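Local coordinates for motility protein B (Helicobacter pylori, PDB 3CYP) that probably forms the flagellar stator with MotA and, through this periplasmic OmpA-like domain, links the torque-generating machinery to the cell wall, at residues 41-45 with 61-66; 91-95 with 106-110. All coordinates share one frame. Residue numbers count along the deposited sequence, not the author numbering.

Interaction 1: 41-45 with 61-66; sequences VRGFT and LAANRA
Strand 41-44, extended throughout, lies across one face of helix 61-66; their axes approach to 6.3 Å and run 144° apart. Gly43 sits at the closest point, its CA 4.5 Å from Ala62 CA and in CA-H...O contact with Ala62 O (3.6 Å); a CB there would clash with that oxygen. Ala62 CB fits against Gly43 O (3.4 Å), and Ala66 CB against Gly43 N (3.5 Å). Val41, in the t rotamer, lays CG1 3.4 Å from Ala66 O and 4.2 Å from Ala66 CB, while Phe44 points away. Thr45 (chi1 p) brings CG2 within 3.7 Å of Leu61 CD2. Arg65 starts m and then extends (chi2 and chi3 t), carrying NH1 to Phe44 O for a 2.8 Å hydrogen bond; its NE reaches Ser12 O. This is strand-on-helix packing within the beta-alpha-beta unit 38-44, 58-75, 83-87 of the OmpA-like domain. Small residues thus permit close backbone approach, and the buried guanidinium satisfies the carbonyl of Phe44.

Interaction 2: 91-95 with 106-110; sequences TNPIA and NNRVE
Residues 91-95 form an irregular loop segment that meets 106-110, whose residues 108-110 are strand; the touching parts run 122° apart, with Pro93 CA 5.5 Å from Asn106 CA. Asn92 adopts a left-handed backbone (phi/psi 51/52), and Pro93 is extended before Ile94 turns back (-87/-20). The Asn106 side chain (chi1 m, chi2 -34°) works like a peptide group. Its OD1 accepts from Ala95 N (3.0 Å) and, weakly, from Ile94 N (2.8 Å), while its ND2 donates to Ala95 O (3.0 Å).

Arg108 (chi1 p, chi2 m, chi3 t) fills the gap beside it. Its NH2 donates to Asn92 O (2.8 Å) and to Glu110 OE1 (3.0 Å), and NE to the same Glu110 OE1 (2.8 Å) in a salt bridge. NH1 returns to Asn106 O (3.0 Å) and donates to a water (2.9 Å from NH1) that lies 2.7 Å from Thr91 O. Ile94 (chi1 p) lies over one guanidinium face, with CG2 3.4 Å from Arg108 NH2, and Phe44 makes a cation-pi contact with the same arginine. Side-chain mimicry of backbone pairing, joined to an arginine bonded to the Asn92 carbonyl, fastens the loop between strand 83-87 and helix 100-105 to the start of strand 108-114 in this OmpA-like fold.

Interactions 1 and 2 meet at neighbouring antiparallel strands of one sheet, their centres about 9 Å apart. Probable backbone hydrogen bonds join them, from Glu110 N to Arg42 O (2.8 Å) and from Phe44 N to Arg108 O (2.9 Å). Interaction 1 is buried and largely apolar, packing strand 38-44 on helix 58-75; interaction 2 is partly buried, with an exposed loop held mainly by polar groups and a water. Each has a key arginine. Arg65 bridges the two, because its NH1 also reaches Asn107 OD1, and Phe44, turned from the helix, meets Arg108. Val41 of interaction 1 packs on Val109, on the strand that carries Arg108 and Glu110.

Interaction 1: 41-45 with 61-66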
loop_
_atom_site.group_PDB
_atom_site.type_symbol
_atom_site.label_atom_id
_atom_site.label_comp_id
_atom_site.label_asym_id
_atom_site.label_seq_id
_atom_site.Cartn_x
_atom_site.Cartn_y
_atom_site.Cartn_z
ATOM N N VAL B 41 -2.671 -3.288 7.081
ATOM C CA VAL B 41 -1.990 -2.458 8.052
ATOM C C VAL B 41 -2.810 -1.171 8.114
ATOM O O VAL B 41 -2.905 -0.397 7.122
ATOM C CB VAL B 41 -0.571 -2.141 7.571
ATOM C CG1 VAL B 41 0.132 -1.238 8.578
ATOM C CG2 VAL B 41 0.188 -3.442 7.279
ATOM N N ARG B 42 -3.467 -0.978 9.266
ATOM C CA ARG B 42 -4.448 0.092 9.449
ATOM C C ARG B 42 -3.885 1.199 10.323
ATOM O O ARG B 42 -3.496 0.943 11.450
ATOM C CB ARG B 42 -5.707 -0.440 10.143
ATOM C CG ARG B 42 -6.357 -1.468 9.338
ATOM C CD ARG B 42 -7.717 -1.803 9.871
ATOM N NE ARG B 42 -8.302 -2.793 8.987
ATOM C CZ ARG B 42 -9.506 -3.312 9.142
ATOM N NH1 ARG B 42 -10.257 -2.972 10.185
ATOM N NH2 ARG B 42 -9.919 -4.222 8.264
ATOM N N GLY B 43 -3.975 2.433 9.835
ATOM C CA GLY B 43 -3.480 3.596 10.576
ATOM C C GLY B 43 -4.592 4.465 11.139
ATOM O O GLY B 43 -5.661 4.609 10.535
ATOM N N PHE B 44 -4.320 5.037 12.322
ATOM C CA PHE B 44 -5.285 5.848 13.052
ATOM C C PHE B 44 -4.585 7.024 13.720
ATOM O O PHE B 44 -3.351 7.032 13.896
ATOM C CB PHE B 44 -5.979 5.069 14.135
ATOM C CG PHE B 44 -6.580 3.742 13.695
ATOM C CD1 PHE B 44 -7.944 3.653 13.417
ATOM C CD2 PHE B 44 -5.797 2.597 13.593
ATOM C CE1 PHE B 44 -8.515 2.453 13.042
ATOM C CE2 PHE B 44 -6.377 1.368 13.256
ATOM C CZ PHE B 44 -7.736 1.308 12.967
ATOM N N THR B 45 -5.423 8.011 14.046
ATOM C CA THR B 45 -5.059 9.167 14.873
ATOM C C THR B 45 -6.086 9.440 15.963
ATOM O O THR B 45 -7.187 8.908 15.973
ATOM C CB THR B 45 -5.017 10.454 13.992
ATOM O OG1 THR B 45 -6.367 10.800 13.633
ATOM C CG2 THR B 45 -4.165 10.246 12.725
ATOM N N LEU B 61 -2.049 11.759 7.811
ATOM C CA LEU B 61 -1.157 11.294 8.847
ATOM C C LEU B 61 -1.345 9.793 9.113
ATOM O O LEU B 61 -0.356 9.056 9.201
ATOM C CB LEU B 61 -1.389 12.101 10.138
ATOM C CG LEU B 61 -0.696 11.606 11.425
ATOM C CD1 LEU B 61 0.830 11.535 11.316
ATOM C CD2 LEU B 61 -1.170 12.482 12.620
ATOM N N ALA B 62 -2.603 9.361 9.215
ATOM C CA ALA B 62 -2.882 7.915 9.459
ATOM C C ALA B 62 -2.364 7.075 8.304
ATOM O O ALA B 62 -1.846 5.966 8.487
ATOM C CB ALA B 62 -4.331 7.641 9.660
ATOM N N ALA B 63 -2.546 7.587 7.097
ATOM C CA ALA B 63 -2.011 6.876 5.909
ATOM C C ALA B 63 -0.511 6.719 5.926
ATOM O O ALA B 63 0.031 5.634 5.589
ATOM C CB ALA B 63 -2.414 7.605 4.630
ATOM N N ASN B 64 0.217 7.775 6.287
ATOM C CA ASN B 64 1.679 7.683 6.309
ATOM C C ASN B 64 2.122 6.744 7.418
ATOM O O ASN B 64 3.060 5.975 7.244
ATOM C CB ASN B 64 2.388 9.050 6.417
ATOM C CG ASN B 64 3.731 9.060 5.710
ATOM O OD1 ASN B 64 4.688 9.691 6.167
ATOM N ND2 ASN B 64 3.817 8.357 4.598
ATOM N N ARG B 65 1.437 6.770 8.559
ATOM C CA ARG B 65 1.727 5.777 9.626
ATOM C C ARG B 65 1.610 4.337 9.128
ATOM O O ARG B 65 2.520 3.530 9.290
ATOM C CB ARG B 65 0.853 5.973 10.824
ATOM C CG ARG B 65 1.227 7.229 11.622
ATOM C CD ARG B 65 0.234 7.504 12.708
ATOM N NE ARG B 65 0.691 8.575 13.610
ATOM C CZ ARG B 65 -0.092 9.236 14.460
ATOM N NH1 ARG B 65 -1.377 8.958 14.558
ATOM N NH2 ARG B 65 0.437 10.191 15.257
ATOM N N ALA B 66 0.471 4.041 8.511
ATOM C CA ALA B 66 0.199 2.682 8.034
ATOM C C ALA B 66 1.154 2.316 6.920
ATOM O O ALA B 66 1.719 1.215 6.905
ATOM C CB ALA B 66 -1.226 2.566 7.593
#

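Interaction 2: 91-95 with 106-110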
loop_
_atom_site.group_PDB
_atom_site.type_symbol
_atom_site.label_atom_id
_atom_site.label_comp_id
_atom_site.label_asym_id
_atom_site.label_seq_id
_atom_site.Cartn_x
_atom_site.Cartn_y
_atom_site.Cartn_z
ATOM N N THR B 91 -11.140 8.229 12.932
ATOM C CA THR B 91 -12.274 7.357 13.161
ATOM C C THR B 91 -11.854 6.115 13.949
ATOM O O THR B 91 -10.649 5.824 14.064
ATOM C CB THR B 91 -12.960 6.934 11.815
ATOM O OG1 THR B 91 -12.182 5.944 11.120
ATOM C CG2 THR B 91 -13.179 8.140 10.905
ATOM N N ASN B 92 -12.849 5.416 14.482
ATOM C CA ASN B 92 -12.657 4.165 15.191
ATOM C C ASN B 92 -11.586 4.241 16.277
ATOM O O ASN B 92 -10.740 3.376 16.375
ATOM C CB ASN B 92 -12.355 3.058 14.197
ATOM C CG ASN B 92 -13.500 2.854 13.240
ATOM O OD1 ASN B 92 -14.491 2.245 13.598
ATOM N ND2 ASN B 92 -13.412 3.449 12.055
ATOM N N PRO B 93 -11.683 5.228 17.161
ATOM C CA PRO B 93 -10.712 5.292 18.259
ATOM C C PRO B 93 -10.792 4.080 19.185
ATOM O O PRO B 93 -11.868 3.489 19.302
ATOM C CB PRO B 93 -11.162 6.548 19.022
ATOM C CG PRO B 93 -12.609 6.672 18.709
ATOM C CD PRO B 93 -12.717 6.285 17.288
ATOM N N ILE B 94 -9.679 3.713 19.827
ATOM C CA ILE B 94 -9.710 2.632 20.814
ATOM C C ILE B 94 -10.079 3.155 22.197
ATOM O O ILE B 94 -10.514 2.392 23.048
ATOM C CB ILE B 94 -8.426 1.751 20.867
ATOM C CG1 ILE B 94 -7.149 2.572 20.988
ATOM C CG2 ILE B 94 -8.379 0.860 19.669
ATOM C CD1 ILE B 94 -5.890 1.750 20.647
ATOM N N ALA B 95 -9.910 4.455 22.397
ATOM C CA ALA B 95 -10.119 5.072 23.698
ATOM C C ALA B 95 -10.900 6.342 23.445
ATOM O O ALA B 95 -10.772 6.930 22.382
ATOM C CB ALA B 95 -8.790 5.411 24.312
ATOM N N ASN B 106 -4.839 6.629 20.760
ATOM C CA ASN B 106 -5.489 6.527 19.436
ATOM C C ASN B 106 -4.542 6.707 18.261
ATOM O O ASN B 106 -4.919 6.479 17.121
ATOM C CB ASN B 106 -6.677 7.505 19.336
ATOM C CG ASN B 106 -7.842 7.117 20.259
ATOM O OD1 ASN B 106 -8.099 5.938 20.481
ATOM N ND2 ASN B 106 -8.527 8.121 20.852
ATOM N N ASN B 107 -3.316 7.132 18.521
ATOM C CA ASN B 107 -2.313 7.324 17.503
ATOM C C ASN B 107 -1.558 6.014 17.349
ATOM O O ASN B 107 -0.584 5.738 18.060
ATOM C CB ASN B 107 -1.378 8.466 17.908
ATOM C CG ASN B 107 -2.095 9.760 17.959
ATOM O OD1 ASN B 107 -2.624 10.209 16.946
ATOM N ND2 ASN B 107 -2.236 10.330 19.163
ATOM N N ARG B 108 -2.021 5.189 16.415
ATOM C CA ARG B 108 -1.510 3.816 16.330
ATOM C C ARG B 108 -1.756 3.198 14.971
ATOM O O ARG B 108 -2.523 3.702 14.171
ATOM C CB ARG B 108 -2.100 2.926 17.443
ATOM C CG ARG B 108 -3.427 2.206 17.185
ATOM C CD ARG B 108 -4.612 2.995 17.494
ATOM N NE ARG B 108 -5.885 2.330 17.186
ATOM C CZ ARG B 108 -6.993 3.006 16.952
ATOM N NH1 ARG B 108 -6.989 4.321 17.018
ATOM N NH2 ARG B 108 -8.099 2.390 16.598
ATOM N N VAL B 109 -1.060 2.098 14.747
ATOM C CA VAL B 109 -1.281 1.243 13.567
ATOM C C VAL B 109 -1.648 -0.121 14.130
ATOM O O VAL B 109 -1.027 -0.581 15.093
ATOM C CB VAL B 109 -0.064 1.196 12.663
ATOM C CG1 VAL B 109 -0.172 -0.002 11.691
ATOM C CG2 VAL B 109 0.084 2.480 11.919
ATOM N N GLU B 110 -2.700 -0.727 13.542
ATOM C CA GLU B 110 -3.196 -2.065 13.920
ATOM C C GLU B 110 -3.013 -3.014 12.754
ATOM O O GLU B 110 -3.162 -2.601 11.592
ATOM C CB GLU B 110 -4.690 -2.029 14.323
ATOM C CG GLU B 110 -4.960 -1.102 15.504
ATOM C CD GLU B 110 -6.404 -1.017 15.889
ATOM O OE1 GLU B 110 -6.701 -0.301 16.874
ATOM O OE2 GLU B 110 -7.266 -1.618 15.192
HETATM O O HOH W 1 -8.698 6.369 15.914
#